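Local coordinates for chitin binding protein (Tectaria macrodonta, PDB 6IF7), which is an insecticidal, chitin-binding fern protein that is probably a copper-dependent lytic polysaccharide monooxygenase of family AA10, at residues G35-A38 and F39-W42; S153-S156 and G157-I161; L122-A125 and D126-E129. All blocks are in the same frame, centred on the assembly; numbering follows the deposited sequence.

Interaction 1: G35-A38 and F39-W42; sequences GTQA and FYDW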
# COMPACT_ATOMS: atom_id res chain seq x y z
N GLY A 35 14.34 10.99 -3.24
CA GLY A 35 14.61 12.20 -2.46
C GLY A 35 13.68 12.27 -1.26
O GLY A 35 12.77 11.46 -1.11
N THR A 36 13.89 13.27 -0.41
CA THR A 36 13.20 13.30 0.88
C THR A 36 11.77 13.81 0.78
O THR A 36 10.89 13.34 1.51
CB THR A 36 13.95 14.16 1.92
OG1 THR A 36 14.22 15.43 1.34
CG2 THR A 36 15.24 13.51 2.34
N GLN A 37 11.52 14.77 -0.11
CA GLN A 37 10.24 15.45 -0.11
C GLN A 37 9.09 14.48 -0.38
O GLN A 37 8.04 14.58 0.24
CB GLN A 37 10.20 16.62 -1.10
CG GLN A 37 8.94 17.50 -0.99
CD GLN A 37 8.66 17.99 0.44
OE1 GLN A 37 7.53 17.93 0.92
NE2 GLN A 37 9.70 18.45 1.13
N ALA A 38 9.31 13.54 -1.30
CA ALA A 38 8.32 12.49 -1.60
C ALA A 38 7.79 11.83 -0.31
O ALA A 38 6.58 11.58 -0.19
CB ALA A 38 8.92 11.44 -2.52
N PHE A 39 8.70 11.58 0.63
CA PHE A 39 8.38 10.89 1.89
C PHE A 39 7.74 11.75 2.96
O PHE A 39 6.97 11.24 3.76
CB PHE A 39 9.59 10.12 2.41
CG PHE A 39 9.99 9.00 1.51
CD1 PHE A 39 9.39 7.75 1.62
CD2 PHE A 39 10.89 9.22 0.46
CE1 PHE A 39 9.72 6.73 0.74
CE2 PHE A 39 11.22 8.21 -0.43
CZ PHE A 39 10.64 6.96 -0.29
N TYR A 40 8.04 13.04 2.97
CA TYR A 40 7.23 13.96 3.74
C TYR A 40 5.83 14.09 3.13
O TYR A 40 4.91 14.42 3.85
CB TYR A 40 7.89 15.33 3.86
CG TYR A 40 9.19 15.30 4.63
CD1 TYR A 40 9.21 14.92 5.97
CD2 TYR A 40 10.40 15.62 4.01
CE1 TYR A 40 10.40 14.89 6.69
CE2 TYR A 40 11.59 15.61 4.72
CZ TYR A 40 11.57 15.24 6.06
OH TYR A 40 12.75 15.16 6.75
N ASP A 41 5.69 13.83 1.83
CA ASP A 41 4.38 13.71 1.16
C ASP A 41 3.88 12.25 1.08
O ASP A 41 3.30 11.84 0.05
CB ASP A 41 4.43 14.29 -0.26
CG ASP A 41 4.97 15.71 -0.30
OD1 ASP A 41 5.00 16.38 0.75
OD2 ASP A 41 5.38 16.14 -1.40
N TRP A 42 4.07 11.48 2.16
CA TRP A 42 3.70 10.05 2.20
C TRP A 42 2.19 9.84 2.01
O TRP A 42 1.74 8.75 1.59
CB TRP A 42 4.17 9.37 3.50
CG TRP A 42 3.58 9.99 4.72
CD1 TRP A 42 4.11 11.00 5.46
CD2 TRP A 42 2.31 9.69 5.31
NE1 TRP A 42 3.27 11.33 6.49
CE2 TRP A 42 2.15 10.55 6.42
CE3 TRP A 42 1.31 8.76 5.03
CZ2 TRP A 42 1.03 10.51 7.24
CZ3 TRP A 42 0.18 8.72 5.86
CH2 TRP A 42 0.06 9.58 6.94
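T36 and Y40 are joined across one turn of the short helix 36-40, part of the helical region that follows the first strand in this AA10 fold. T36 O serves two donors, Y40 N at 3.2 Å and F39 N at 2.9 Å. The next bond runs from D41 N to Q37 O at 2.9 Å, and D41 is then the first residue to leave helical backbone angles. F39 has CG anti to its own carbonyl carbon (chi1 -66°), which swings the ring back toward the helix start, where G35 O meets its edge in plane, 3.3 Å from CD2. Y40 reaches back along the helix as well, with CE2 3.9 Å from T36 CB. Further out, F39 is packed against A30 and V31 of helix 25-34, and Y40 OH is hydrogen-bonded to E20. D41 OD2 forms a salt bridge with K70. An alanine at D41 would keep the backbone bond to Q37 but would probably leave the K70 ammonium without this mate and the helix end less firmly tied to that part of the fold. W42 turns its indole toward Y12, and F39 O lies in the indole plane at its edge, 3.3 Å from W42 CD1.

Interaction 2: S153-S156 and G157-I161; sequences SGKS and GSHLI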
# COMPACT_ATOMS: atom_id res chain seq x y z
N SER A 153 -6.55 -17.70 2.99
CA SER A 153 -6.16 -18.75 3.95
C SER A 153 -5.06 -19.73 3.59
O SER A 153 -4.55 -20.41 4.49
CB SER A 153 -7.39 -19.53 4.44
OG SER A 153 -8.09 -20.05 3.35
N GLY A 154 -4.62 -19.82 2.35
CA GLY A 154 -3.56 -20.81 2.06
C GLY A 154 -2.21 -20.19 1.83
O GLY A 154 -1.51 -20.61 0.93
N LYS A 155 -1.85 -19.19 2.61
CA LYS A 155 -0.70 -18.35 2.31
C LYS A 155 0.34 -18.45 3.41
O LYS A 155 -0.00 -18.61 4.54
CB LYS A 155 -1.15 -16.91 2.18
CG LYS A 155 -2.26 -16.71 1.16
CD LYS A 155 -2.45 -15.24 0.82
CE LYS A 155 -1.33 -14.68 -0.05
NZ LYS A 155 -1.27 -15.28 -1.41
N SER A 156 1.61 -18.32 3.04
CA SER A 156 2.70 -18.14 4.00
C SER A 156 3.85 -17.37 3.35
O SER A 156 3.98 -17.35 2.13
CB SER A 156 3.17 -19.49 4.52
OG SER A 156 3.55 -20.29 3.43
N GLY A 157 4.68 -16.72 4.15
CA GLY A 157 5.84 -16.03 3.62
C GLY A 157 5.58 -14.62 3.09
O GLY A 157 4.53 -14.02 3.32
N SER A 158 6.57 -14.12 2.36
CA SER A 158 6.62 -12.72 1.95
C SER A 158 5.59 -12.43 0.86
O SER A 158 5.66 -13.00 -0.21
CB SER A 158 8.01 -12.36 1.43
OG SER A 158 8.95 -12.52 2.46
N HIS A 159 4.66 -11.55 1.17
CA HIS A 159 3.62 -11.13 0.26
C HIS A 159 3.45 -9.62 0.37
O HIS A 159 4.15 -8.96 1.14
CB HIS A 159 2.33 -11.89 0.57
CG HIS A 159 2.34 -13.27 0.01
ND1 HIS A 159 2.08 -13.54 -1.32
CD2 HIS A 159 2.63 -14.45 0.58
CE1 HIS A 159 2.21 -14.83 -1.53
NE2 HIS A 159 2.53 -15.41 -0.39
N LEU A 160 2.53 -9.09 -0.44
CA LEU A 160 2.23 -7.69 -0.43
C LEU A 160 0.72 -7.52 -0.45
O LEU A 160 -0.00 -8.27 -1.12
CB LEU A 160 2.94 -7.01 -1.61
CG LEU A 160 2.72 -5.53 -1.85
CD1 LEU A 160 3.99 -4.91 -2.39
CD2 LEU A 160 1.56 -5.25 -2.81
N ILE A 161 0.26 -6.52 0.30
CA ILE A 161 -1.10 -6.07 0.25
C ILE A 161 -1.14 -4.69 -0.44
O ILE A 161 -0.42 -3.76 -0.05
CB ILE A 161 -1.69 -6.05 1.65
CG1 ILE A 161 -1.80 -7.51 2.12
CG2 ILE A 161 -3.03 -5.34 1.67
CD1 ILE A 161 -2.21 -7.66 3.55
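K155 lays the end of its side chain over the imidazole of H159 where a loop enters strand 159-167, a strand of the beta-sandwich core characteristic of AA10 enzymes. The main contact is CH-pi: K155 CE stands 3.7 Å from the centroid of the H159 ring and only 5° off the ring normal. Two successive bends, at the third and fourth side-chain torsions, curl the end of an otherwise extended chain across the ring face. NZ remains over the same face, 3.5 Å from H159 CE1.

The polar ends have partners outside the turn. K155 NZ makes a salt bridge with E114 and a hydrogen bond to T112 O, while H159 ND1 is hydrogen-bonded to T112 OG1; both side chains are thus fixed from the segment just after strand 105-111, which limits rotation of the imidazole and keeps its face under the lysine methylene.

Backbone geometry supplies the third element. G157 has a positive phi (84°), and a CB modelled there would fall 2.5 Å from S156 O, so the turn at this point depends on the missing side chain. G157 and H159 also pair with F182 and V180 of strand 173-182. S156 O, for its part, approaches the imidazole at the edge and in its plane, 3.5 Å from H159 NE2.

Interaction 3: L122-A125 and D126-E129; sequences LKWA and DLEE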
# COMPACT_ATOMS: atom_id res chain seq x y z
N LEU A 122 6.57 -5.35 -9.12
CA LEU A 122 5.17 -5.72 -9.00
C LEU A 122 4.40 -5.34 -10.25
O LEU A 122 4.43 -4.17 -10.68
CB LEU A 122 4.54 -5.04 -7.79
CG LEU A 122 3.16 -5.57 -7.36
CD1 LEU A 122 3.24 -6.98 -6.79
CD2 LEU A 122 2.54 -4.61 -6.33
N LYS A 123 3.69 -6.32 -10.79
CA LYS A 123 2.93 -6.22 -12.04
C LYS A 123 1.49 -6.49 -11.65
O LYS A 123 1.25 -7.05 -10.60
CB LYS A 123 3.43 -7.27 -13.04
CG LYS A 123 4.92 -7.15 -13.34
CD LYS A 123 5.54 -8.43 -13.89
CE LYS A 123 5.79 -9.50 -12.82
NZ LYS A 123 6.67 -10.57 -13.38
N TRP A 124 0.53 -6.08 -12.46
CA TRP A 124 -0.88 -6.30 -12.12
C TRP A 124 -1.21 -7.79 -11.94
O TRP A 124 -1.95 -8.16 -11.04
CB TRP A 124 -1.81 -5.64 -13.14
CG TRP A 124 -1.95 -4.18 -12.89
CD1 TRP A 124 -1.33 -3.16 -13.57
CD2 TRP A 124 -2.71 -3.56 -11.85
NE1 TRP A 124 -1.68 -1.94 -13.02
CE2 TRP A 124 -2.54 -2.17 -11.97
CE3 TRP A 124 -3.55 -4.06 -10.82
CZ2 TRP A 124 -3.16 -1.26 -11.10
CZ3 TRP A 124 -4.18 -3.16 -9.97
CH2 TRP A 124 -3.97 -1.78 -10.11
N ALA A 125 -0.63 -8.61 -12.80
CA ALA A 125 -0.80 -10.07 -12.77
C ALA A 125 -0.19 -10.76 -11.53
O ALA A 125 -0.55 -11.90 -11.25
CB ALA A 125 -0.22 -10.68 -14.05
N ASP A 126 0.70 -10.08 -10.80
CA ASP A 126 1.16 -10.57 -9.47
C ASP A 126 0.08 -10.52 -8.37
O ASP A 126 0.16 -11.27 -7.41
CB ASP A 126 2.42 -9.82 -9.01
CG ASP A 126 3.58 -9.96 -10.00
OD1 ASP A 126 3.81 -11.06 -10.49
OD2 ASP A 126 4.26 -8.96 -10.30
N LEU A 127 -0.94 -9.68 -8.53
CA LEU A 127 -2.05 -9.60 -7.54
C LEU A 127 -3.19 -10.53 -7.87
O LEU A 127 -3.43 -10.80 -9.02
CB LEU A 127 -2.63 -8.19 -7.49
CG LEU A 127 -1.69 -7.08 -7.02
CD1 LEU A 127 -2.44 -5.77 -7.20
CD2 LEU A 127 -1.24 -7.26 -5.59
N GLU A 128 -3.92 -10.98 -6.85
CA GLU A 128 -5.19 -11.66 -7.08
C GLU A 128 -6.14 -10.77 -7.90
O GLU A 128 -6.08 -9.54 -7.77
CB GLU A 128 -5.86 -12.07 -5.76
CG GLU A 128 -5.16 -13.15 -4.94
CD GLU A 128 -5.04 -14.50 -5.64
OE1 GLU A 128 -5.19 -14.61 -6.88
OE2 GLU A 128 -4.76 -15.49 -4.96
N GLU A 129 -7.01 -11.36 -8.71
CA GLU A 129 -7.93 -10.59 -9.56
C GLU A 129 -8.95 -9.87 -8.73
O GLU A 129 -9.31 -8.76 -9.06
CB GLU A 129 -8.69 -11.46 -10.57
CG GLU A 129 -7.76 -12.20 -11.52
CD GLU A 129 -8.39 -12.52 -12.86
OE1 GLU A 129 -8.70 -13.71 -13.11
OE2 GLU A 129 -8.55 -11.57 -13.66
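D126 turns its carboxylate back on K123, and OD2 accepts the K123 backbone N-H at 2.7 Å. This side-chain-to-backbone bond spans a short 3-10 turn together with a second bond running the other way, in which D126 N donates to K123 O at 3.1 Å; the two residues are therefore tied in both senses. The bond to the carboxylate is moderately bent, with an N-H...O angle of 146°. K123 N approaches OD2 on the anti side, 27° out of the carboxylate plane. The side chain gets there because D126 CG is anti to its own carbonyl carbon (chi1 -58°), which directs it back along the turn.

L127 extends the turn by one further bond, its N donating to W124 O at 3.1 Å. Its CD1 makes an apolar contact with the six-membered ring of the indole, 4.2 Å from both W124 CE3 and W124 CZ3. The tryptophan itself is held from outside, NE1 bonding to I58 O and the backbone N to D60 OD1. L127 also packs on Y162 of strand 159-167.

L122 provides the apolar flank: its side chain and that of D126 run antiparallel alongside one another, with L122 CD1 3.7 Å from D126 CB. L63 lies against the same leucine.

The chemistry is that of a carboxylate held by one main-chain N-H while the lysine chain curls round OD2 and sets CE in front of both oxygens, near their plane. K123 CE is 3.0 Å from D126 OD2, but K123 NZ stays 4.1 Å from D126 OD1, too far for an ion pair. The nearby positive charge, together with the N-H bond, is therefore likely to stabilise the ionised carboxylate without direct contact between the charged atoms.

How the interactions relate
Interactions 2 and 3 form a neighbouring pair, their centres about 13 Å apart, and they meet through leucines: L160 CD2 lies 3.7 Å from L122 CD2, which packs the loop 122-129 against strand 159-167. Interaction 1 stands apart, on the opposite side of the chain's centre, its own centre about 28 Å from that of interaction 2 and 26 Å from that of interaction 3. It is also the one near the copper site, with the W42 side chain about 7 Å from that of H1 and 10 Å from the metal. The other pair lies away from the copper, although the side chain of W124 is about 10 Å from a bound N-acetylglucosamine of the glycan.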